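Local atomic coordinates of Alr1585 protein (Nostoc sp., PDB entry 5C2I), a protein that probably uses a bound haem and hydrogen peroxide to oxidise dyes and other substrates, as a DyP-type peroxidase that assembles as a tetramer. Residues 275-280 with 428-433; 285-290 with 324-329; 314-319 with 330-335. The protein carries 1 engineered substitution. All coordinates share one frame; numbering follows the deposited sequence.

The three contacts follow one another inward toward the haem, all on the same side of the chain's centre. Contact 1 joins the end of helix 263-277 to strand 428-431, its centre about 30 Å from that of the chain. Contact 2 uses the next helix, 281-289, and the loop leading to helix 330-334; along the chain it is nested inside the loop that contact 1 closes. The centres of contacts 1 and 2 are 11 Å apart, and the two touch through Trp430 and His328. The centres of contacts 2 and 3 are 9 Å apart; their segments alternate in sequence, and Cys325 meets Asp319 and Arg332. Packing therefore runs unbroken from the periphery to contact 3, which carries the iron-binding histidine.

Contact 1 (275-280 with 428-433); sequences QKLNIQ and QKWPKK
A Schellman motif ends helix 263-277 where Leu277 packs against Trp430 of strand 428-431. Asn278, with positive phi, is its C-prime residue, and Asn278 N makes a weak bond of 3.2 Å to Gln275 O. Leu277 CD1 comes to 3.7 Å from Trp430 CB, and Leu277 CD2 lies near the same carbon. The two side chains cross at about a right angle, and CD1 approaches the indole obliquely. Leu277 CG stands anti to its own carbonyl carbon (chi1 -60°), a position from which both methyls reach Trp430 CB. The indole leads off from this meeting to Leu287 and Ile288 of helix 281-289, and its NE1 is hydrogen-bonded to Tyr442 O.

Past the helix end, Ile279 sends CG2 to 3.8 Å from Lys432 O, an apolar branch against a backbone carbonyl. That carbonyl also has a polar mate: water 1 lies 2.7 Å from Lys432 O and 3.1 Å from Leu277 O, hydrogen-bonded to both. The water thus bridges two backbone oxygens, Leu277 O and Lys432 O, that are themselves 4.2 Å apart. Lys432 turns its side chain off to a salt bridge with Glu438.

Strand 428-431 pairs antiparallel with strand 439-442, and Leu277 also touches Glu440 of that partner. The arrangement is that of a Schellman-capped helix end packed on a two-stranded antiparallel hairpin.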
loop_
_atom_site.group_PDB
_atom_site.type_symbol
_atom_site.label_atom_id
_atom_site.label_comp_id
_atom_site.label_asym_id
_atom_site.label_seq_id
_atom_site.Cartn_x
_atom_site.Cartn_y
_atom_site.Cartn_z
ATOM N N GLN A 275 6.370 35.333 3.510
ATOM C CA GLN A 275 6.891 36.285 2.509
ATOM C C GLN A 275 7.163 37.632 3.170
ATOM O O GLN A 275 8.174 38.262 2.877
ATOM C CB GLN A 275 5.915 36.538 1.372
ATOM C CG GLN A 275 5.537 35.348 0.524
ATOM C CD GLN A 275 4.550 35.714 -0.580
ATOM O OE1 GLN A 275 4.585 36.843 -1.131
ATOM N NE2 GLN A 275 3.669 34.752 -0.932
ATOM N N LYS A 276 6.264 38.078 4.030
ATOM C CA LYS A 276 6.426 39.375 4.717
ATOM C C LYS A 276 7.675 39.401 5.600
ATOM O O LYS A 276 8.471 40.371 5.568
ATOM C CB LYS A 276 5.144 39.732 5.496
ATOM C CG LYS A 276 4.067 40.230 4.552
ATOM C CD LYS A 276 4.485 41.504 3.782
ATOM C CE LYS A 276 4.532 42.740 4.658
ATOM N NZ LYS A 276 4.683 44.036 3.918
ATOM N N LEU A 277 7.895 38.309 6.339
ATOM C CA LEU A 277 9.072 38.195 7.173
ATOM C C LEU A 277 10.328 37.757 6.429
ATOM O O LEU A 277 11.411 37.703 7.024
ATOM C CB LEU A 277 8.810 37.210 8.319
ATOM C CG LEU A 277 7.657 37.577 9.250
ATOM C CD1 LEU A 277 7.368 36.431 10.189
ATOM C CD2 LEU A 277 7.979 38.857 10.009
ATOM N N ASN A 278 10.180 37.394 5.154
ATOM C CA ASN A 278 11.249 36.818 4.390
ATOM C C ASN A 278 11.890 35.620 5.097
ATOM O O ASN A 278 13.116 35.592 5.294
ATOM C CB ASN A 278 12.302 37.901 4.077
ATOM C CG ASN A 278 13.217 37.482 2.986
ATOM O OD1 ASN A 278 12.792 36.852 2.023
ATOM N ND2 ASN A 278 14.486 37.793 3.128
ATOM N N ILE A 279 11.052 34.634 5.466
ATOM C CA ILE A 279 11.497 33.371 6.032
ATOM C C ILE A 279 10.883 32.169 5.288
ATOM O O ILE A 279 9.978 32.319 4.463
ATOM C CB ILE A 279 11.128 33.259 7.523
ATOM C CG1 ILE A 279 9.599 33.296 7.711
ATOM C CG2 ILE A 279 11.805 34.366 8.313
ATOM C CD1 ILE A 279 9.138 33.197 9.136
ATOM N N GLN A 280 11.382 30.970 5.589
ATOM C CA GLN A 280 10.809 29.755 5.036
ATOM C C GLN A 280 9.377 29.560 5.510
ATOM O O GLN A 280 9.045 29.837 6.662
ATOM C CB GLN A 280 11.635 28.533 5.444
ATOM C CG GLN A 280 12.959 28.427 4.708
ATOM C CD GLN A 280 12.768 28.135 3.231
ATOM O OE1 GLN A 280 11.971 27.312 2.818
ATOM N NE2 GLN A 280 13.508 28.824 2.440
ATOM N N GLN A 428 -0.176 39.998 16.217
ATOM C CA GLN A 428 1.013 39.395 16.838
ATOM C C GLN A 428 2.279 40.079 16.366
ATOM O O GLN A 428 2.317 40.713 15.296
ATOM C CB GLN A 428 1.072 37.894 16.523
ATOM C CG GLN A 428 -0.119 37.101 17.032
ATOM C CD GLN A 428 -1.306 37.167 16.094
ATOM O OE1 GLN A 428 -1.164 37.368 14.875
ATOM N NE2 GLN A 428 -2.490 36.961 16.649
ATOM N N LYS A 429 3.323 39.969 17.180
ATOM C CA LYS A 429 4.661 40.452 16.830
ATOM C C LYS A 429 5.542 39.249 16.555
ATOM O O LYS A 429 5.675 38.387 17.407
ATOM C CB LYS A 429 5.241 41.257 17.989
ATOM C CG LYS A 429 4.466 42.552 18.233
ATOM C CD LYS A 429 5.129 43.428 19.278
ATOM C CE LYS A 429 4.909 42.895 20.665
ATOM N NZ LYS A 429 5.119 43.982 21.646
ATOM N N TRP A 430 6.123 39.205 15.370
ATOM C CA TRP A 430 6.860 38.045 14.872
ATOM C C TRP A 430 8.334 38.392 14.754
ATOM O O TRP A 430 8.680 39.456 14.205
ATOM C CB TRP A 430 6.290 37.646 13.512
ATOM C CG TRP A 430 4.794 37.486 13.557
ATOM C CD1 TRP A 430 3.866 38.478 13.528
ATOM C CD2 TRP A 430 4.054 36.266 13.656
ATOM N NE1 TRP A 430 2.595 37.960 13.563
ATOM C CE2 TRP A 430 2.682 36.604 13.671
ATOM C CE3 TRP A 430 4.412 34.910 13.717
ATOM C CZ2 TRP A 430 1.671 35.632 13.760
ATOM C CZ3 TRP A 430 3.432 33.965 13.804
ATOM C CH2 TRP A 430 2.067 34.320 13.815
ATOM N N PRO A 431 9.219 37.515 15.261
ATOM C CA PRO A 431 10.644 37.798 15.130
ATOM C C PRO A 431 11.086 37.684 13.672
ATOM O O PRO A 431 10.768 36.714 13.011
ATOM C CB PRO A 431 11.310 36.727 16.019
ATOM C CG PRO A 431 10.212 36.260 16.963
ATOM C CD PRO A 431 8.979 36.313 16.079
ATOM N N LYS A 432 11.758 38.705 13.157
ATOM C CA LYS A 432 12.289 38.649 11.814
ATOM C C LYS A 432 13.336 37.550 11.672
ATOM O O LYS A 432 13.398 36.870 10.638
ATOM C CB LYS A 432 12.904 40.002 11.414
ATOM C CG LYS A 432 11.907 41.134 11.355
ATOM C CD LYS A 432 12.574 42.406 10.844
ATOM C CE LYS A 432 11.599 43.553 10.946
ATOM N NZ LYS A 432 12.122 44.795 10.346
ATOM N N LYS A 433 14.208 37.428 12.670
ATOM C CA LYS A 433 15.297 36.453 12.647
ATOM C C LYS A 433 15.195 35.694 13.956
ATOM O O LYS A 433 15.250 36.281 15.014
ATOM C CB LYS A 433 16.662 37.151 12.547
ATOM C CG LYS A 433 16.869 37.857 11.213
ATOM C CD LYS A 433 17.219 36.805 10.136
ATOM C CE LYS A 433 18.719 36.641 9.956
ATOM N NZ LYS A 433 19.045 35.592 8.938
HETATM O O HOH W 1 14.241 36.944 8.055
#

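Contact 2 (285-290 with 324-329); sequences GALIVG and KCPFHS
Helix 281-289 ends at Gly290, whose phi of 106° takes the chain out of helical geometry, and there its CA comes 4.9 Å from Ser329 CA, at the close of a type I beta turn running from Pro326 to Ser329. Ser329 OG donates a hydrogen bond of 2.7 Å to Leu287 O. The hydroxyl sits above the carbonyl plane, 38° out of it, and reaches there because OG is anti to the carbonyl carbon of Ser329 (chi1 -59°). His328 NE2 lies 3.6 Å from the same Leu287 O, approaching it obliquely, while one face of the imidazole rests on Pro326 CB. An alanine in place of Ser329 would probably leave Leu287 O without this hydroxyl partner and weaken the tie between the helix end and the turn.

A CA-H...O contact of 3.6 Å from Ser329 CA to Ile288 O continues the approach. Gly290 CA then packs 3.8 Å from Ser329 CB; the positive phi suits glycine, because a CB would crowd Val289 O. On the side of Leu287, its CD2 meets Pro326 CD at 3.8 Å, the two side chains crossing at about a right angle, and CD2 also touches the carbonyl of Lys324, 3.6 Å from its O.

Val289 reaches the haem, and Ile288 packs on helix 263-277. Pro326 leans on Pro431 of strand 428-431, and backbone bonds from Ile288 and Val289 to His330 and Thr331 join helix 281-289 to the start of helix 330-334.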
loop_
_atom_site.group_PDB
_atom_site.type_symbol
_atom_site.label_atom_id
_atom_site.label_comp_id
_atom_site.label_asym_id
_atom_site.label_seq_id
_atom_site.Cartn_x
_atom_site.Cartn_y
_atom_site.Cartn_z
ATOM N N GLY A 285 4.972 28.565 9.764
ATOM C CA GLY A 285 4.096 27.593 10.424
ATOM C C GLY A 285 4.481 27.319 11.870
ATOM O O GLY A 285 3.623 27.357 12.757
ATOM N N ALA A 286 5.779 27.103 12.117
ATOM C CA ALA A 286 6.267 26.855 13.443
ATOM C C ALA A 286 6.096 28.051 14.392
ATOM O O ALA A 286 5.863 27.866 15.598
ATOM C CB ALA A 286 7.723 26.441 13.401
ATOM N N LEU A 287 6.151 29.253 13.863
ATOM C CA LEU A 287 5.891 30.448 14.681
ATOM C C LEU A 287 4.418 30.612 15.065
ATOM O O LEU A 287 4.078 31.221 16.088
ATOM C CB LEU A 287 6.371 31.711 13.941
ATOM C CG LEU A 287 7.861 31.789 13.647
ATOM C CD1 LEU A 287 8.226 33.034 12.859
ATOM C CD2 LEU A 287 8.696 31.721 14.930
ATOM N N ILE A 288 3.533 30.114 14.228
ATOM C CA ILE A 288 2.098 30.179 14.501
ATOM C C ILE A 288 1.788 29.145 15.609
ATOM O O ILE A 288 1.107 29.445 16.583
ATOM C CB ILE A 288 1.276 29.831 13.234
ATOM C CG1 ILE A 288 1.418 30.896 12.140
ATOM C CG2 ILE A 288 -0.218 29.654 13.566
ATOM C CD1 ILE A 288 1.136 30.380 10.745
ATOM N N VAL A 289 2.262 27.913 15.413
ATOM C CA VAL A 289 1.864 26.792 16.242
ATOM C C VAL A 289 2.740 26.607 17.472
ATOM O O VAL A 289 2.217 26.233 18.533
ATOM C CB VAL A 289 1.854 25.501 15.416
ATOM C CG1 VAL A 289 1.660 24.279 16.290
ATOM C CG2 VAL A 289 0.754 25.578 14.353
ATOM N N GLY A 290 4.036 26.860 17.323
ATOM C CA GLY A 290 5.029 26.615 18.371
ATOM C C GLY A 290 5.866 25.382 18.037
ATOM O O GLY A 290 6.881 25.123 18.670
ATOM N N LYS A 324 12.608 32.922 19.974
ATOM C CA LYS A 324 12.637 31.668 19.220
ATOM C C LYS A 324 11.193 31.160 19.058
ATOM O O LYS A 324 10.664 31.095 17.934
ATOM C CB LYS A 324 13.578 30.659 19.906
ATOM C CG LYS A 324 15.019 31.159 20.029
ATOM C CD LYS A 324 15.788 30.336 21.050
ATOM C CE LYS A 324 17.259 30.664 21.113
ATOM N NZ LYS A 324 17.837 29.946 22.275
ATOM N N CYS A 325 10.567 30.812 20.172
ATOM C CA CYS A 325 9.123 30.567 20.224
ATOM C C CYS A 325 8.425 31.795 20.786
ATOM O O CYS A 325 8.540 32.093 21.992
ATOM C CB CYS A 325 8.783 29.370 21.100
ATOM S SG CYS A 325 7.003 28.994 21.050
ATOM N N PRO A 326 7.704 32.529 19.926
ATOM C CA PRO A 326 7.007 33.700 20.419
ATOM C C PRO A 326 6.029 33.427 21.556
ATOM O O PRO A 326 5.460 32.329 21.656
ATOM C CB PRO A 326 6.234 34.190 19.174
ATOM C CG PRO A 326 7.141 33.820 18.050
ATOM C CD PRO A 326 7.634 32.434 18.467
ATOM N N PHE A 327 5.747 34.463 22.376
ATOM C CA PHE A 327 4.737 34.313 23.415
ATOM C C PHE A 327 3.343 33.998 22.866
ATOM O O PHE A 327 2.518 33.409 23.545
ATOM C CB PHE A 327 4.672 35.595 24.270
ATOM C CG PHE A 327 5.840 35.770 25.219
ATOM C CD1 PHE A 327 6.085 34.845 26.213
ATOM C CD2 PHE A 327 6.587 36.955 25.210
ATOM C CE1 PHE A 327 7.124 35.037 27.129
ATOM C CE2 PHE A 327 7.593 37.174 26.131
ATOM C CZ PHE A 327 7.862 36.210 27.098
ATOM N N HIS A 328 3.080 34.387 21.633
ATOM C CA HIS A 328 1.772 34.127 21.068
ATOM C C HIS A 328 1.571 32.737 20.465
ATOM O O HIS A 328 0.447 32.406 20.135
ATOM C CB HIS A 328 1.423 35.197 20.010
ATOM C CG HIS A 328 2.317 35.142 18.812
ATOM N ND1 HIS A 328 3.265 36.093 18.539
ATOM C CD2 HIS A 328 2.407 34.232 17.821
ATOM C CE1 HIS A 328 3.902 35.773 17.424
ATOM N NE2 HIS A 328 3.404 34.646 16.977
ATOM N N SER A 329 2.648 31.963 20.262
ATOM C CA SER A 329 2.542 30.699 19.583
ATOM C C SER A 329 1.606 29.792 20.362
ATOM O O SER A 329 1.610 29.796 21.596
ATOM C CB SER A 329 3.914 30.051 19.399
ATOM O OG SER A 329 4.798 30.885 18.653
#

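Contact 3 (314-319 with 330-335). With HEM (protoporphyrin IX containing Fe), chain E.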
loop_
_atom_site.group_PDB
_atom_site.type_symbol
_atom_site.label_atom_id
_atom_site.label_comp_id
_atom_site.label_asym_id
_atom_site.label_seq_id
_atom_site.Cartn_x
_atom_site.Cartn_y
_atom_site.Cartn_z
ATOM N N PHE A 314 11.140 19.966 26.751
ATOM C CA PHE A 314 11.640 21.295 26.713
ATOM C C PHE A 314 10.829 22.173 27.601
ATOM O O PHE A 314 9.712 21.820 28.032
ATOM C CB PHE A 314 11.617 21.847 25.281
ATOM C CG PHE A 314 10.242 21.994 24.689
ATOM C CD1 PHE A 314 9.619 20.937 24.070
ATOM C CD2 PHE A 314 9.555 23.197 24.793
ATOM C CE1 PHE A 314 8.335 21.066 23.558
ATOM C CE2 PHE A 314 8.288 23.329 24.281
ATOM C CZ PHE A 314 7.655 22.253 23.657
ATOM N N ASN A 315 11.423 23.319 27.879
ATOM C CA ASN A 315 10.673 24.372 28.510
ATOM C C ASN A 315 11.143 25.636 27.785
ATOM O O ASN A 315 11.851 25.559 26.774
ATOM C CB ASN A 315 10.893 24.367 30.028
ATOM C CG ASN A 315 12.357 24.457 30.408
ATOM O OD1 ASN A 315 13.066 25.305 29.899
ATOM N ND2 ASN A 315 12.834 23.551 31.244
ATOM N N TYR A 316 10.757 26.791 28.277
ATOM C CA TYR A 316 11.153 27.996 27.566
ATOM C C TYR A 316 12.255 28.783 28.329
ATOM O O TYR A 316 12.502 29.976 28.045
ATOM C CB TYR A 316 9.918 28.846 27.359
ATOM C CG TYR A 316 8.861 28.149 26.514
ATOM C CD1 TYR A 316 9.113 27.837 25.189
ATOM C CD2 TYR A 316 7.606 27.827 27.034
ATOM C CE1 TYR A 316 8.150 27.211 24.407
ATOM C CE2 TYR A 316 6.626 27.178 26.259
ATOM C CZ TYR A 316 6.906 26.859 24.963
ATOM O OH TYR A 316 5.942 26.220 24.194
ATOM N N ASP A 317 12.957 28.096 29.232
ATOM C CA ASP A 317 14.058 28.690 30.017
ATOM C C ASP A 317 15.225 29.165 29.152
ATOM O O ASP A 317 15.927 30.079 29.558
ATOM C CB ASP A 317 14.592 27.723 31.110
ATOM C CG ASP A 317 13.575 27.449 32.238
ATOM O OD1 ASP A 317 12.426 27.930 32.205
ATOM O OD2 ASP A 317 13.913 26.680 33.168
ATOM N N GLY A 318 15.459 28.560 27.989
ATOM C CA GLY A 318 16.453 29.019 27.030
ATOM C C GLY A 318 15.925 30.074 26.070
ATOM O O GLY A 318 16.628 30.452 25.124
ATOM N N ASP A 319 14.730 30.595 26.347
ATOM C CA ASP A 319 13.966 31.426 25.406
ATOM C C ASP A 319 13.099 32.412 26.192
ATOM O O ASP A 319 11.917 32.619 25.875
ATOM C CB ASP A 319 13.117 30.509 24.531
ATOM C CG ASP A 319 12.493 31.208 23.329
ATOM O OD1 ASP A 319 12.922 32.318 22.950
ATOM O OD2 ASP A 319 11.610 30.557 22.721
ATOM N N HIS A 330 0.805 29.032 19.632
ATOM C CA HIS A 330 -0.210 28.179 20.266
ATOM C C HIS A 330 0.307 27.351 21.472
ATOM O O HIS A 330 -0.353 27.339 22.526
ATOM C CB HIS A 330 -0.847 27.293 19.214
ATOM C CG HIS A 330 -1.938 26.400 19.740
ATOM N ND1 HIS A 330 -3.073 26.884 20.353
ATOM C CD2 HIS A 330 -2.095 25.055 19.658
ATOM C CE1 HIS A 330 -3.890 25.876 20.617
ATOM N NE2 HIS A 330 -3.324 24.765 20.191
ATOM N N THR A 331 1.444 26.679 21.315
ATOM C CA THR A 331 1.981 25.849 22.402
ATOM C C THR A 331 2.358 26.641 23.616
ATOM O O THR A 331 2.128 26.213 24.749
ATOM C CB THR A 331 3.195 24.966 21.973
ATOM O OG1 THR A 331 4.217 25.790 21.447
ATOM C CG2 THR A 331 2.783 23.927 20.935
ATOM N N ARG A 332 2.878 27.836 23.396
ATOM C CA ARG A 332 3.327 28.651 24.500
ATOM C C ARG A 332 2.179 29.416 25.190
ATOM O O ARG A 332 2.256 29.688 26.390
ATOM C CB ARG A 332 4.406 29.634 24.016
ATOM C CG ARG A 332 5.166 30.316 25.145
ATOM C CD ARG A 332 6.494 30.866 24.706
ATOM N NE ARG A 332 7.237 31.377 25.840
ATOM C CZ ARG A 332 8.521 31.733 25.815
ATOM N NH1 ARG A 332 9.266 31.594 24.724
ATOM N NH2 ARG A 332 9.107 32.123 26.945
ATOM N N LYS A 333 1.115 29.730 24.444
ATOM C CA LYS A 333 -0.106 30.295 25.019
ATOM C C LYS A 333 -0.874 29.260 25.870
ATOM O O LYS A 333 -1.289 29.560 26.996
ATOM C CB LYS A 333 -1.037 30.750 23.917
ATOM C CG LYS A 333 -0.641 32.086 23.326
ATOM C CD LYS A 333 -1.142 33.247 24.192
ATOM C CE LYS A 333 -1.574 34.463 23.420
ATOM N NZ LYS A 333 -2.376 35.428 24.225
ATOM N N THR A 334 -0.972 28.030 25.368
ATOM C CA THR A 334 -1.778 27.020 26.028
ATOM C C THR A 334 -1.000 26.277 27.108
ATOM O O THR A 334 -1.610 25.745 28.041
ATOM C CB THR A 334 -2.381 26.020 25.026
ATOM O OG1 THR A 334 -1.329 25.377 24.299
ATOM C CG2 THR A 334 -3.308 26.683 24.075
ATOM N N ASN A 335 0.324 26.218 26.986
ATOM C CA ASN A 335 1.174 25.644 27.998
ATOM C C ASN A 335 2.409 26.506 28.179
ATOM O O ASN A 335 3.412 26.363 27.468
ATOM C CB ASN A 335 1.574 24.210 27.711
ATOM C CG ASN A 335 2.384 23.616 28.877
ATOM O OD1 ASN A 335 2.701 24.326 29.848
ATOM N ND2 ASN A 335 2.766 22.355 28.764
HETATM C CHA HEM E . -1.148 21.626 21.327
HETATM C CHB HEM E . -3.399 22.250 17.107
HETATM C CHC HEM E . -7.356 23.740 19.463
HETATM C CHD HEM E . -4.984 23.342 23.633
HETATM C C1A HEM E . -1.408 21.685 19.967
HETATM C C2A HEM E . -0.471 21.371 18.938
HETATM C C3A HEM E . -1.107 21.548 17.759
HETATM C C4A HEM E . -2.430 21.941 18.057
HETATM C CMA HEM E . -0.565 21.317 16.374
HETATM C CAA HEM E . 0.984 20.915 19.106
HETATM C CBA HEM E . 1.248 19.414 19.259
HETATM C CGA HEM E . 0.548 18.920 20.495
HETATM O O1A HEM E . 1.067 19.021 21.645
HETATM O O2A HEM E . -0.567 18.410 20.366
HETATM C C1B HEM E . -4.693 22.669 17.413
HETATM C C2B HEM E . -5.714 22.912 16.429
HETATM C C3B HEM E . -6.813 23.280 17.071
HETATM C C4B HEM E . -6.441 23.328 18.487
HETATM C CMB HEM E . -5.542 22.731 14.962
HETATM C CAB HEM E . -8.182 23.587 16.585
HETATM C CBB HEM E . -8.692 23.118 15.433
HETATM C C1C HEM E . -7.046 23.817 20.830
HETATM C C2C HEM E . -7.846 24.356 21.816
HETATM C C3C HEM E . -7.155 24.261 22.997
HETATM C C4C HEM E . -5.938 23.635 22.708
HETATM C CMC HEM E . -9.241 24.892 21.679
HETATM C CAC HEM E . -7.523 24.725 24.334
HETATM C CBC HEM E . -8.286 25.737 24.666
HETATM C C1D HEM E . -3.784 22.721 23.295
HETATM C C2D HEM E . -2.819 22.344 24.322
HETATM C C3D HEM E . -1.735 21.912 23.691
HETATM C C4D HEM E . -2.086 21.985 22.256
HETATM C CMD HEM E . -2.971 22.440 25.831
HETATM C CAD HEM E . -0.489 21.375 24.334
HETATM C CBD HEM E . 0.526 22.464 24.700
HETATM C CGD HEM E . 1.708 21.841 25.369
HETATM O O1D HEM E . 2.805 22.080 24.872
HETATM O O2D HEM E . 1.606 21.104 26.409
HETATM N NA HEM E . -2.581 22.107 19.414
HETATM N NB HEM E . -5.152 23.001 18.578
HETATM N NC HEM E . -5.837 23.465 21.355
HETATM N ND HEM E . -3.283 22.565 22.068
HETATM FE FE HEM E . -4.180 22.808 20.378
HETATM O O HOH W 2 4.301 24.459 25.571
HETATM O O HOH W 3 -5.230 20.723 20.506
#
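Arg332 lies flat on Tyr316: guanidinium and ring planes differ by 8°, their centres are 4.2 Å apart, and the two side chains slide past each other in opposite directions. Arg332 CD sits over the centre of the phenol ring, 3.8 Å from the Tyr316 centroid, a CH-pi contact. With CG anti to the backbone N (chi1 -167°) and the chain extended on to NE, the arginine spans the ring toward Asp319. There NH1 and NH2 grip one atom end-on, Arg332 NH2 to Asp319 O at 3.0 Å and Arg332 NH1 to the same oxygen at 3.1 Å, with the acceptor in the guanidinium plane. Asp319 OD2 adds a salt bridge to Arg332 NH1, its carboxylate turned 65° from the guanidinium; OD2 is also hydrogen-bonded to Thr299 OG1 and Cys325 N, while Arg332 NE has a second charged partner in Asp339.

This pairing fastens a type I beta turn, Tyr316 to Asp319, to the proximal helix of the DyP haem pocket. From that helix His330 NE2 binds the iron at 2.1 Å, opposite water 3, and His330 ND1 is hydrogen-bonded to Asp418.

The far end of the phenol points to the haem side. Tyr316 OH shares a hydrogen bond of 3.3 Å with Thr331 OG1 and another with water 2, which also hydrogen-bonds to Asn335 O and to propionate oxygen O1D. Asn335 ND2 holds the other oxygen, HEM O2D, at 2.9 Å.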